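Local coordinates for transcriptional regulator (Corynebacterium diphtheriae, PDB 3LMM), which is of uncharacterised function but, with a Schlafen-type AlbA_2 domain and helix-turn-helix-related C-terminal regions, probably acts as a transcriptional regulator, at residues A[42-47]-A[87-92]; A[29-34]-A[93-98]; A[81-86]-A[131-136]; A[60-65]-A[102-107]. One frame throughout, in Å; residues are numbered along the deposited sequence.

Interaction 1 of 4, residues A[42-47]-A[87-92]; sequences FKEEAG and GIEDKT. With CO (cobalt (II) ion), chain E.
Phe42 lies against Ile88 where the edge strand 41-43 of the four-stranded Schlafen AlbA_2 sheet meets the loop that follows strand 82-86. From the backbone outwards, Phe42 CB comes first, 3.7 Å from both Ile88 O and Ile88 CG2. At CG the ring begins, and here Ile88 CG2 sits 3.3 Å from Phe42 CG. The methyl, held anti to its own backbone N, stays over one face of the ring, displaced toward the rim, and makes a CH-pi contact 27° off the normal. Phe42 CD1 is 3.4 Å from Ile88 CG2, while Phe42 CD2 and CE1 lie farther from that methyl. CE2 comes near Ile85 CD1, and Lys33 makes a cation-pi contact from the face opposite Ile88.

The backbone closes the joint. Lys43 O takes two N-H groups: Gly87 N at 2.6 Å, nearly along the C=O axis, and Ile88 N at 3.1 Å, from above the carbonyl plane. The Lys43 side chain turns away to a salt bridge with Glu71. Glu44 and Glu89 run side by side; the carboxylate of Glu44 makes its salt bridge with Arg49.

The backbone of Phe42 helps to form the cobalt site, together with Asp41 and Asp90. Phe42 O binds the cobalt ion at 2.6 Å, and Asp90 OD1 reaches the same ion at 2.7 Å.

Interaction 2 of 4, residues A[29-34]-A[93-98]; sequences GRVQKT and GRIIGT
Val31 and Ile95 make the close side of this contact. The CG1 methyl of Val31 meets the CD1 methyl of Ile95 at 3.6 Å, and the two side chains cross at about a right angle. Ile95 CD1 also lies 3.2 Å from Gly29 O, while the other Val31 methyl, CG2, rests against the carbonyl oxygen of Gly93. Val31 then continues onto Ile22 of helix 10-24, and Ile95 onto the loop residues Val124, Leu125 and Gln127.

Beside these methyls the two backbones run in roughly opposite directions and are joined by a single beta bridge, Arg30 with Arg94. It pins the loop leading from helix 10-24 to strand 41-43 onto the loop that enters helix 102-113 of the Schlafen AlbA_2 domain. Two hydrogen bonds flank it. Ile95 N gives an almost straight bond to Gly29 O at 2.8 Å, and Val31 N reaches Gly93 O at 2.8 Å from above that carbonyl's plane. A CB on Gly93 would point at the partner loop and clash with Val31 O, so the close approach relies on glycine.

The arginine side is much looser. Arg30 CB touches Gly93 O at 3.4 Å, but the rest of its chain, extended from CG to NE, leads away from the partner loop. Arg94 also points away. Both arginines are exposed, and across the bridge their side chains come no nearer than 4.2 Å, between Arg30 CB and Arg94 CG.

Interaction 3 of 4, residues A[81-86]-A[131-136]; sequences GGALIV and AIYVAA
Ala83 and Tyr133 face each other across a non-hydrogen-bonded pair, and the small methyl makes room for the large ring: Ala83 CB lies 3.6 Å from Tyr133 CD1, approaching the ring obliquely. Beyond the alanine the tyrosine packs on Arg12, Ile16 and Val19 of helix 10-24, which covers this face of the sheet.

The opposite face, carrying Leu84, Ile132 and Val134, is more knobbly. Gly82 brings no side chain here, and Val134 CG1 lies against its carbonyl, 3.3 Å from Gly82 O. The same methyl meets the next bump along, Leu84 CD1, at 4.0 Å. Leu84 CB then backs onto Ile132 CB. With CG1 anti to its carbonyl carbon and the chain extended beyond it (chi2 178°), Ile132 reaches with CD1 to Val86 CG2 at 4.0 Å. Helix 62-77 closes over this face, with Glu71 on Leu84, Leu68 on Val86 and Met75 and Ala76 on Val134.

These are the two inner strands of the mixed four-stranded sheet, antiparallel at 158°. Gly82 and Val134 exchange two hydrogen bonds, as do Leu84 and Ile132, where Leu84 N meets Ile132 O at 2.7 Å and Ile132 N meets Leu84 O at 2.6 Å. The buried polar atoms of these pairs are thus satisfied by backbone, leaving the side chains to meet through purely apolar contacts.

Interaction 4 of 4, residues A[60-65]-A[102-107]; sequences ENPEAA and IDWLRQ
The indole of Trp104 carries Glu60 on one face and has Pro62 CA at its edge, in the ring plane. Glu60 CG sits 3.3 Å from the centroid of the Trp104 five-membered ring, only 14° off the normal, in a CH-pi contact. Beyond it the carboxylate lies almost parallel to the indole, 15° between the planes, with Glu60 CD 3.5 Å from Trp104 CD1. Glu60 OE1 comes near Trp104 NE1, but the angle is too poor for a hydrogen bond.

This is helix-to-helix packing within the Schlafen AlbA_2 domain: the start of helix 62-77 meets the first turns of helix 102-113. The CB of Trp104 points toward the other helix, and its CG stands anti to the backbone N (chi1 179°). Its six-membered ring arrives at the helix start, where Asn61 occupies the N-cap position. Asn61 N lies over the same ring system, 3.2 Å from Trp104 CH2, and Asn61 O takes the N-H of Ala65 at 3.0 Å.

Ala65 points at the tryptophan from the first turn, with its CB 3.5 Å from Trp104 CH2, an oblique approach. Trp104 also touches Glu459 of helix 458-469, so the indole joins this pair of helices to the helix-turn-helix-related region. Next along the helix, Leu105 brings its end nearer, with its CD1 methyl 4.4 Å from Ala65 CA.

All four contacts lie in the same lobe, around the sheet with strand order 41-43, 82-86, 128-134, 118-123. Interaction 3 joins its two inner strands. Interaction 1, its centre about 14 Å away, uses the neighbouring edge strand and the loop leaving strand 82-86, where the cobalt site lies. That loop runs straight on into interaction 2, whose centre is about 8 Å from that of interaction 1, and then into helix 102-113 of interaction 4. In sequence, interaction 1 is nested within interaction 2, whereas interactions 1 and 3 interleave. Glu45 ties the group together, bonding to Thr98 of interaction 2 and packing on Ala64 of interaction 4. Residues 81-107 thus thread through all four contacts, linking sheet, metal site and helices.

Interaction 1 of 4, residues A[42-47]-A[87-92]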
loop_
_atom_site.group_PDB
_atom_site.type_symbol
_atom_site.label_atom_id
_atom_site.label_comp_id
_atom_site.label_asym_id
_atom_site.label_seq_id
_atom_site.Cartn_x
_atom_site.Cartn_y
_atom_site.Cartn_z
ATOM N N PHE A 42 -11.189 -25.352 -0.314
ATOM C CA PHE A 42 -10.865 -26.063 0.933
ATOM C C PHE A 42 -9.395 -25.874 1.248
ATOM O O PHE A 42 -8.543 -26.270 0.460
ATOM C CB PHE A 42 -11.117 -27.570 0.811
ATOM C CG PHE A 42 -12.570 -27.950 0.790
ATOM C CD1 PHE A 42 -12.948 -29.265 0.534
ATOM C CD2 PHE A 42 -13.557 -27.000 1.026
ATOM C CE1 PHE A 42 -14.289 -29.622 0.491
ATOM C CE2 PHE A 42 -14.903 -27.348 0.985
ATOM C CZ PHE A 42 -15.272 -28.667 0.723
ATOM N N LYS A 43 -9.096 -25.273 2.392
ATOM C CA LYS A 43 -7.709 -25.078 2.785
ATOM C C LYS A 43 -7.482 -25.524 4.211
ATOM O O LYS A 43 -8.341 -25.371 5.084
ATOM C CB LYS A 43 -7.282 -23.621 2.662
ATOM C CG LYS A 43 -7.300 -23.100 1.246
ATOM C CD LYS A 43 -5.914 -22.771 0.747
ATOM C CE LYS A 43 -5.239 -23.965 0.119
ATOM N NZ LYS A 43 -3.905 -23.553 -0.393
ATOM N N GLU A 44 -6.291 -26.060 4.421
ATOM C CA GLU A 44 -5.848 -26.580 5.691
ATOM C C GLU A 44 -4.766 -25.683 6.281
ATOM O O GLU A 44 -3.746 -25.454 5.638
ATOM C CB GLU A 44 -5.289 -27.961 5.440
ATOM C CG GLU A 44 -4.633 -28.562 6.617
ATOM C CD GLU A 44 -4.064 -29.910 6.298
ATOM O OE1 GLU A 44 -3.422 -30.490 7.203
ATOM O OE2 GLU A 44 -4.250 -30.384 5.149
ATOM N N GLU A 45 -4.981 -25.178 7.494
ATOM C CA GLU A 45 -3.995 -24.306 8.130
ATOM C C GLU A 45 -2.637 -24.964 8.004
ATOM O O GLU A 45 -2.387 -26.017 8.598
ATOM C CB GLU A 45 -4.332 -24.088 9.605
ATOM C CG GLU A 45 -3.358 -23.185 10.346
ATOM C CD GLU A 45 -3.788 -22.921 11.779
ATOM O OE1 GLU A 45 -2.986 -22.358 12.552
ATOM O OE2 GLU A 45 -4.931 -23.269 12.148
ATOM N N ALA A 46 -1.761 -24.348 7.219
ATOM C CA ALA A 46 -0.433 -24.902 6.992
ATOM C C ALA A 46 0.433 -24.880 8.235
ATOM O O ALA A 46 0.146 -24.149 9.182
ATOM C CB ALA A 46 0.262 -24.140 5.870
ATOM N N GLY A 47 1.486 -25.697 8.215
ATOM C CA GLY A 47 2.430 -25.755 9.314
ATOM C C GLY A 47 1.973 -26.574 10.494
ATOM O O GLY A 47 2.456 -26.402 11.611
ATOM N N GLY A 87 -9.489 -25.005 7.426
ATOM C CA GLY A 87 -9.735 -26.043 8.406
ATOM C C GLY A 87 -10.292 -27.304 7.769
ATOM O O GLY A 87 -10.739 -28.206 8.466
ATOM N N ILE A 88 -10.284 -27.358 6.441
ATOM C CA ILE A 88 -10.756 -28.537 5.727
ATOM C C ILE A 88 -9.670 -28.995 4.768
ATOM O O ILE A 88 -9.246 -28.239 3.890
ATOM C CB ILE A 88 -12.065 -28.264 4.911
ATOM C CG1 ILE A 88 -13.307 -28.356 5.810
ATOM C CG2 ILE A 88 -12.237 -29.311 3.822
ATOM C CD1 ILE A 88 -13.384 -27.296 6.881
ATOM N N GLU A 89 -9.219 -30.234 4.939
ATOM C CA GLU A 89 -8.176 -30.794 4.081
ATOM C C GLU A 89 -8.610 -30.742 2.630
ATOM O O GLU A 89 -9.739 -31.093 2.292
ATOM C CB GLU A 89 -7.879 -32.245 4.474
ATOM C CG GLU A 89 -6.740 -32.903 3.683
ATOM C CD GLU A 89 -6.451 -34.327 4.139
ATOM O OE1 GLU A 89 -5.521 -34.958 3.592
ATOM O OE2 GLU A 89 -7.163 -34.826 5.036
ATOM N N ASP A 90 -7.698 -30.316 1.773
ATOM C CA ASP A 90 -7.975 -30.210 0.351
ATOM C C ASP A 90 -8.310 -31.531 -0.346
ATOM O O ASP A 90 -7.771 -32.579 -0.017
ATOM C CB ASP A 90 -6.780 -29.582 -0.349
ATOM C CG ASP A 90 -7.038 -29.341 -1.804
ATOM O OD1 ASP A 90 -8.008 -28.604 -2.105
ATOM O OD2 ASP A 90 -6.279 -29.886 -2.643
ATOM N N LYS A 91 -9.192 -31.458 -1.338
ATOM C CA LYS A 91 -9.625 -32.621 -2.135
ATOM C C LYS A 91 -10.389 -33.712 -1.367
ATOM O O LYS A 91 -11.429 -34.192 -1.829
ATOM C CB LYS A 91 -8.423 -33.255 -2.859
ATOM C CG LYS A 91 -7.703 -32.290 -3.795
ATOM C CD LYS A 91 -6.657 -32.983 -4.653
ATOM C CE LYS A 91 -5.730 -31.977 -5.343
ATOM N NZ LYS A 91 -6.421 -30.953 -6.181
ATOM N N THR A 92 -9.880 -34.109 -0.208
ATOM C CA THR A 92 -10.555 -35.132 0.559
ATOM C C THR A 92 -11.782 -34.529 1.234
ATOM O O THR A 92 -12.899 -35.041 1.112
ATOM C CB THR A 92 -9.637 -35.701 1.630
ATOM O OG1 THR A 92 -9.389 -34.711 2.641
ATOM C CG2 THR A 92 -8.324 -36.119 1.021
HETATM CO CO CO E . -7.846 -25.926 -2.021
#

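Interaction 2 of 4, residues A[29-34]-A[93-98]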
loop_
_atom_site.group_PDB
_atom_site.type_symbol
_atom_site.label_atom_id
_atom_site.label_comp_id
_atom_site.label_asym_id
_atom_site.label_seq_id
_atom_site.Cartn_x
_atom_site.Cartn_y
_atom_site.Cartn_z
ATOM N N GLY A 29 -16.353 -37.446 9.649
ATOM C CA GLY A 29 -15.124 -36.678 9.728
ATOM C C GLY A 29 -14.787 -35.830 8.510
ATOM O O GLY A 29 -13.821 -35.062 8.528
ATOM N N ARG A 30 -15.566 -35.948 7.441
ATOM C CA ARG A 30 -15.285 -35.156 6.245
ATOM C C ARG A 30 -16.533 -34.501 5.666
ATOM O O ARG A 30 -17.653 -34.788 6.084
ATOM C CB ARG A 30 -14.649 -36.026 5.162
ATOM C CG ARG A 30 -15.600 -37.031 4.557
ATOM C CD ARG A 30 -15.106 -37.500 3.207
ATOM N NE ARG A 30 -16.071 -38.391 2.567
ATOM C CZ ARG A 30 -15.915 -38.910 1.353
ATOM N NH1 ARG A 30 -14.825 -38.625 0.644
ATOM N NH2 ARG A 30 -16.844 -39.717 0.852
ATOM N N VAL A 31 -16.325 -33.616 4.698
ATOM C CA VAL A 31 -17.424 -32.930 4.047
ATOM C C VAL A 31 -17.290 -33.184 2.560
ATOM O O VAL A 31 -16.216 -33.569 2.086
ATOM C CB VAL A 31 -17.385 -31.429 4.317
ATOM C CG1 VAL A 31 -17.636 -31.165 5.788
ATOM C CG2 VAL A 31 -16.052 -30.879 3.901
ATOM N N GLN A 32 -18.386 -32.996 1.828
ATOM C CA GLN A 32 -18.381 -33.220 0.385
ATOM C C GLN A 32 -18.941 -32.039 -0.392
ATOM O O GLN A 32 -19.665 -31.203 0.147
ATOM C CB GLN A 32 -19.192 -34.469 0.038
ATOM C CG GLN A 32 -18.662 -35.763 0.630
ATOM C CD GLN A 32 -19.570 -36.945 0.337
ATOM O OE1 GLN A 32 -19.762 -37.329 -0.820
ATOM N NE2 GLN A 32 -20.146 -37.520 1.389
ATOM N N LYS A 33 -18.591 -31.973 -1.668
ATOM C CA LYS A 33 -19.065 -30.894 -2.512
ATOM C C LYS A 33 -20.166 -31.387 -3.448
ATOM O O LYS A 33 -20.526 -32.561 -3.438
ATOM C CB LYS A 33 -17.918 -30.312 -3.349
ATOM C CG LYS A 33 -16.865 -29.553 -2.549
ATOM C CD LYS A 33 -15.825 -28.944 -3.478
ATOM C CE LYS A 33 -14.608 -28.442 -2.717
ATOM N NZ LYS A 33 -13.496 -28.018 -3.631
ATOM N N THR A 34 -20.704 -30.462 -4.236
ATOM C CA THR A 34 -21.741 -30.750 -5.215
ATOM C C THR A 34 -21.532 -29.748 -6.329
ATOM O O THR A 34 -20.928 -28.701 -6.107
ATOM C CB THR A 34 -23.151 -30.569 -4.633
ATOM O OG1 THR A 34 -23.172 -29.413 -3.789
ATOM C CG2 THR A 34 -23.563 -31.783 -3.840
ATOM N N GLY A 93 -11.569 -33.425 1.938
ATOM C CA GLY A 93 -12.662 -32.783 2.635
ATOM C C GLY A 93 -12.659 -33.128 4.114
ATOM O O GLY A 93 -13.605 -32.806 4.823
ATOM N N ARG A 94 -11.600 -33.771 4.591
ATOM C CA ARG A 94 -11.518 -34.133 5.998
ATOM C C ARG A 94 -11.430 -32.908 6.888
ATOM O O ARG A 94 -10.651 -31.996 6.612
ATOM C CB ARG A 94 -10.303 -35.018 6.229
ATOM C CG ARG A 94 -10.453 -36.392 5.647
ATOM C CD ARG A 94 -9.168 -37.171 5.706
ATOM N NE ARG A 94 -9.383 -38.509 5.194
ATOM C CZ ARG A 94 -8.416 -39.357 4.876
ATOM N NH1 ARG A 94 -8.730 -40.564 4.410
ATOM N NH2 ARG A 94 -7.148 -38.998 5.010
ATOM N N ILE A 95 -12.227 -32.887 7.955
ATOM C CA ILE A 95 -12.211 -31.754 8.884
ATOM C C ILE A 95 -10.974 -31.787 9.792
ATOM O O ILE A 95 -10.750 -32.762 10.503
ATOM C CB ILE A 95 -13.482 -31.723 9.785
ATOM C CG1 ILE A 95 -14.692 -31.262 8.981
ATOM C CG2 ILE A 95 -13.290 -30.760 10.944
ATOM C CD1 ILE A 95 -15.585 -32.392 8.524
ATOM N N ILE A 96 -10.184 -30.714 9.761
ATOM C CA ILE A 96 -8.983 -30.604 10.577
ATOM C C ILE A 96 -9.231 -29.541 11.634
ATOM O O ILE A 96 -8.992 -29.766 12.815
ATOM C CB ILE A 96 -7.759 -30.166 9.744
ATOM C CG1 ILE A 96 -7.668 -30.976 8.450
ATOM C CG2 ILE A 96 -6.496 -30.294 10.573
ATOM C CD1 ILE A 96 -7.584 -32.477 8.630
ATOM N N GLY A 97 -9.707 -28.378 11.203
ATOM C CA GLY A 97 -9.990 -27.299 12.139
ATOM C C GLY A 97 -8.889 -26.259 12.256
ATOM O O GLY A 97 -7.794 -26.429 11.721
ATOM N N THR A 98 -9.182 -25.173 12.962
ATOM C CA THR A 98 -8.212 -24.115 13.143
ATOM C C THR A 98 -8.649 -23.194 14.270
ATOM O O THR A 98 -9.831 -22.903 14.418
ATOM C CB THR A 98 -8.004 -23.323 11.829
ATOM O OG1 THR A 98 -7.279 -22.120 12.103
ATOM C CG2 THR A 98 -9.338 -22.993 11.196
#

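Interaction 3 of 4, residues A[81-86]-A[131-136]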
loop_
_atom_site.group_PDB
_atom_site.type_symbol
_atom_site.label_atom_id
_atom_site.label_comp_id
_atom_site.label_asym_id
_atom_site.label_seq_id
_atom_site.Cartn_x
_atom_site.Cartn_y
_atom_site.Cartn_z
ATOM N N GLY A 81 -14.693 -13.426 -7.424
ATOM C CA GLY A 81 -14.164 -13.790 -6.128
ATOM C C GLY A 81 -14.659 -15.171 -5.756
ATOM O O GLY A 81 -15.069 -15.944 -6.625
ATOM N N GLY A 82 -14.630 -15.479 -4.465
ATOM C CA GLY A 82 -15.081 -16.778 -4.006
ATOM C C GLY A 82 -14.969 -16.907 -2.501
ATOM O O GLY A 82 -14.714 -15.922 -1.796
ATOM N N ALA A 83 -15.161 -18.129 -2.007
ATOM C CA ALA A 83 -15.081 -18.397 -0.577
ATOM C C ALA A 83 -14.090 -19.501 -0.245
ATOM O O ALA A 83 -13.877 -20.425 -1.022
ATOM C CB ALA A 83 -16.456 -18.749 -0.034
ATOM N N LEU A 84 -13.492 -19.373 0.931
ATOM C CA LEU A 84 -12.518 -20.314 1.441
ATOM C C LEU A 84 -12.956 -20.871 2.772
ATOM O O LEU A 84 -13.495 -20.141 3.600
ATOM C CB LEU A 84 -11.193 -19.618 1.686
ATOM C CG LEU A 84 -10.303 -19.506 0.491
ATOM C CD1 LEU A 84 -10.989 -18.694 -0.613
ATOM C CD2 LEU A 84 -9.015 -18.861 0.947
ATOM N N ILE A 85 -12.724 -22.157 2.983
ATOM C CA ILE A 85 -13.036 -22.721 4.274
ATOM C C ILE A 85 -11.708 -23.214 4.827
ATOM O O ILE A 85 -11.179 -24.222 4.357
ATOM C CB ILE A 85 -14.017 -23.891 4.198
ATOM C CG1 ILE A 85 -15.258 -23.483 3.413
ATOM C CG2 ILE A 85 -14.432 -24.284 5.611
ATOM C CD1 ILE A 85 -16.395 -24.499 3.482
ATOM N N VAL A 86 -11.148 -22.474 5.782
ATOM C CA VAL A 86 -9.888 -22.865 6.391
ATOM C C VAL A 86 -10.197 -23.885 7.456
ATOM O O VAL A 86 -11.065 -23.661 8.290
ATOM C CB VAL A 86 -9.187 -21.697 7.059
ATOM C CG1 VAL A 86 -8.148 -22.231 8.025
ATOM C CG2 VAL A 86 -8.519 -20.816 6.012
ATOM N N ALA A 131 -14.570 -19.436 7.680
ATOM C CA ALA A 131 -15.136 -19.240 6.366
ATOM C C ALA A 131 -14.610 -17.888 5.929
ATOM O O ALA A 131 -14.901 -16.879 6.563
ATOM C CB ALA A 131 -16.642 -19.210 6.442
ATOM N N ILE A 132 -13.808 -17.860 4.875
ATOM C CA ILE A 132 -13.301 -16.587 4.409
ATOM C C ILE A 132 -13.953 -16.208 3.090
ATOM O O ILE A 132 -13.863 -16.941 2.100
ATOM C CB ILE A 132 -11.799 -16.608 4.202
ATOM C CG1 ILE A 132 -11.097 -16.934 5.499
ATOM C CG2 ILE A 132 -11.357 -15.253 3.716
ATOM C CD1 ILE A 132 -9.616 -17.007 5.360
ATOM N N TYR A 133 -14.613 -15.055 3.081
ATOM C CA TYR A 133 -15.287 -14.583 1.888
ATOM C C TYR A 133 -14.480 -13.462 1.264
ATOM O O TYR A 133 -14.342 -12.373 1.833
ATOM C CB TYR A 133 -16.693 -14.092 2.236
ATOM C CG TYR A 133 -17.588 -15.180 2.768
ATOM C CD1 TYR A 133 -18.054 -16.193 1.935
ATOM C CD2 TYR A 133 -17.913 -15.242 4.121
ATOM C CE1 TYR A 133 -18.820 -17.248 2.440
ATOM C CE2 TYR A 133 -18.675 -16.293 4.639
ATOM C CZ TYR A 133 -19.123 -17.294 3.797
ATOM O OH TYR A 133 -19.852 -18.349 4.314
ATOM N N VAL A 134 -13.932 -13.735 0.089
ATOM C CA VAL A 134 -13.142 -12.738 -0.597
ATOM C C VAL A 134 -13.849 -12.271 -1.871
ATOM O O VAL A 134 -14.284 -13.079 -2.686
ATOM C CB VAL A 134 -11.690 -13.287 -0.843
ATOM C CG1 VAL A 134 -11.708 -14.799 -0.858
ATOM C CG2 VAL A 134 -11.097 -12.724 -2.124
ATOM N N ALA A 135 -13.997 -10.951 -1.999
ATOM C CA ALA A 135 -14.657 -10.324 -3.144
ATOM C C ALA A 135 -13.667 -10.034 -4.261
ATOM O O ALA A 135 -12.467 -9.916 -4.015
ATOM C CB ALA A 135 -15.329 -9.033 -2.705
ATOM N N ALA A 136 -14.176 -9.923 -5.485
ATOM C CA ALA A 136 -13.335 -9.640 -6.643
ATOM C C ALA A 136 -12.660 -8.285 -6.461
ATOM O O ALA A 136 -13.313 -7.292 -6.127
ATOM C CB ALA A 136 -14.176 -9.636 -7.899
#

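Interaction 4 of 4, residues A[60-65]-A[102-107]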
loop_
_atom_site.group_PDB
_atom_site.type_symbol
_atom_site.label_atom_id
_atom_site.label_comp_id
_atom_site.label_asym_id
_atom_site.label_seq_id
_atom_site.Cartn_x
_atom_site.Cartn_y
_atom_site.Cartn_z
ATOM N N GLU A 60 -2.453 -17.716 16.874
ATOM C CA GLU A 60 -1.613 -17.019 15.903
ATOM C C GLU A 60 -0.649 -17.959 15.165
ATOM O O GLU A 60 -0.135 -18.915 15.748
ATOM C CB GLU A 60 -0.814 -15.934 16.603
ATOM C CG GLU A 60 -1.630 -14.761 17.032
ATOM C CD GLU A 60 -0.791 -13.780 17.814
ATOM O OE1 GLU A 60 0.386 -13.573 17.448
ATOM O OE2 GLU A 60 -1.307 -13.200 18.788
ATOM N N ASN A 61 -0.390 -17.676 13.890
ATOM C CA ASN A 61 0.499 -18.518 13.094
ATOM C C ASN A 61 0.952 -17.849 11.790
ATOM O O ASN A 61 0.402 -18.122 10.722
ATOM C CB ASN A 61 -0.213 -19.831 12.767
ATOM C CG ASN A 61 0.627 -20.756 11.917
ATOM O OD1 ASN A 61 0.182 -21.843 11.550
ATOM N ND2 ASN A 61 1.851 -20.334 11.599
ATOM N N PRO A 62 1.986 -16.994 11.857
ATOM C CA PRO A 62 2.486 -16.306 10.662
ATOM C C PRO A 62 2.702 -17.164 9.421
ATOM O O PRO A 62 2.401 -16.730 8.318
ATOM C CB PRO A 62 3.771 -15.648 11.158
ATOM C CG PRO A 62 4.220 -16.571 12.223
ATOM C CD PRO A 62 2.938 -16.845 12.968
ATOM N N GLU A 63 3.227 -18.370 9.581
ATOM C CA GLU A 63 3.441 -19.220 8.418
ATOM C C GLU A 63 2.105 -19.485 7.736
ATOM O O GLU A 63 1.997 -19.405 6.518
ATOM C CB GLU A 63 4.074 -20.552 8.823
ATOM C CG GLU A 63 4.436 -21.466 7.647
ATOM C CD GLU A 63 4.751 -22.892 8.083
ATOM O OE1 GLU A 63 5.234 -23.689 7.241
ATOM O OE2 GLU A 63 4.504 -23.216 9.269
ATOM N N ALA A 64 1.082 -19.802 8.521
ATOM C CA ALA A 64 -0.234 -20.071 7.953
ATOM C C ALA A 64 -0.801 -18.803 7.312
ATOM O O ALA A 64 -1.421 -18.859 6.244
ATOM C CB ALA A 64 -1.174 -20.580 9.028
ATOM N N ALA A 65 -0.594 -17.664 7.973
ATOM C CA ALA A 65 -1.084 -16.399 7.461
ATOM C C ALA A 65 -0.535 -16.163 6.061
ATOM O O ALA A 65 -1.268 -15.751 5.171
ATOM C CB ALA A 65 -0.677 -15.282 8.384
ATOM N N ILE A 102 -9.611 -14.603 14.566
ATOM C CA ILE A 102 -10.173 -13.867 13.440
ATOM C C ILE A 102 -9.481 -12.530 13.210
ATOM O O ILE A 102 -8.911 -12.287 12.140
ATOM C CB ILE A 102 -11.666 -13.583 13.642
ATOM C CG1 ILE A 102 -12.422 -14.889 13.871
ATOM C CG2 ILE A 102 -12.227 -12.883 12.406
ATOM C CD1 ILE A 102 -12.543 -15.732 12.628
ATOM N N ASP A 103 -9.554 -11.656 14.209
ATOM C CA ASP A 103 -8.943 -10.340 14.100
ATOM C C ASP A 103 -7.478 -10.442 13.701
ATOM O O ASP A 103 -7.011 -9.713 12.820
ATOM C CB ASP A 103 -9.071 -9.568 15.418
ATOM C CG ASP A 103 -10.505 -9.201 15.736
ATOM O OD1 ASP A 103 -11.185 -8.653 14.843
ATOM O OD2 ASP A 103 -10.957 -9.459 16.874
ATOM N N TRP A 104 -6.753 -11.354 14.339
ATOM C CA TRP A 104 -5.345 -11.527 14.019
ATOM C C TRP A 104 -5.167 -11.864 12.537
ATOM O O TRP A 104 -4.426 -11.189 11.824
ATOM C CB TRP A 104 -4.747 -12.640 14.865
ATOM C CG TRP A 104 -3.305 -12.860 14.553
ATOM C CD1 TRP A 104 -2.235 -12.213 15.100
ATOM C CD2 TRP A 104 -2.774 -13.761 13.577
ATOM N NE1 TRP A 104 -1.072 -12.657 14.523
ATOM C CE2 TRP A 104 -1.375 -13.606 13.584
ATOM C CE3 TRP A 104 -3.352 -14.682 12.692
ATOM C CZ2 TRP A 104 -0.541 -14.340 12.745
ATOM C CZ3 TRP A 104 -2.524 -15.409 11.863
ATOM C CH2 TRP A 104 -1.134 -15.233 11.894
ATOM N N LEU A 105 -5.843 -12.917 12.089
ATOM C CA LEU A 105 -5.767 -13.337 10.704
ATOM C C LEU A 105 -6.254 -12.242 9.742
ATOM O O LEU A 105 -5.603 -11.968 8.739
ATOM C CB LEU A 105 -6.573 -14.625 10.500
ATOM C CG LEU A 105 -6.650 -15.203 9.073
ATOM C CD1 LEU A 105 -5.251 -15.380 8.531
ATOM C CD2 LEU A 105 -7.403 -16.524 9.074
ATOM N N ARG A 106 -7.387 -11.608 10.030
ATOM C CA ARG A 106 -7.858 -10.558 9.142
ATOM C C ARG A 106 -6.764 -9.505 8.983
ATOM O O ARG A 106 -6.310 -9.229 7.867
ATOM C CB ARG A 106 -9.134 -9.916 9.682
ATOM C CG ARG A 106 -10.394 -10.333 8.922
ATOM C CD ARG A 106 -11.666 -9.793 9.567
ATOM N NE ARG A 106 -11.693 -8.331 9.593
ATOM C CZ ARG A 106 -11.937 -7.565 8.535
ATOM N NH1 ARG A 106 -11.935 -6.245 8.661
ATOM N NH2 ARG A 106 -12.196 -8.115 7.355
ATOM N N GLN A 107 -6.325 -8.928 10.099
ATOM C CA GLN A 107 -5.269 -7.908 10.091
ATOM C C GLN A 107 -3.966 -8.416 9.475
ATOM O O GLN A 107 -3.243 -7.666 8.816
ATOM C CB GLN A 107 -4.996 -7.437 11.527
ATOM C CG GLN A 107 -3.690 -6.658 11.705
ATOM C CD GLN A 107 -3.732 -5.260 11.120
ATOM O OE1 GLN A 107 -2.692 -4.632 10.935
ATOM N NE2 GLN A 107 -4.933 -4.760 10.841
#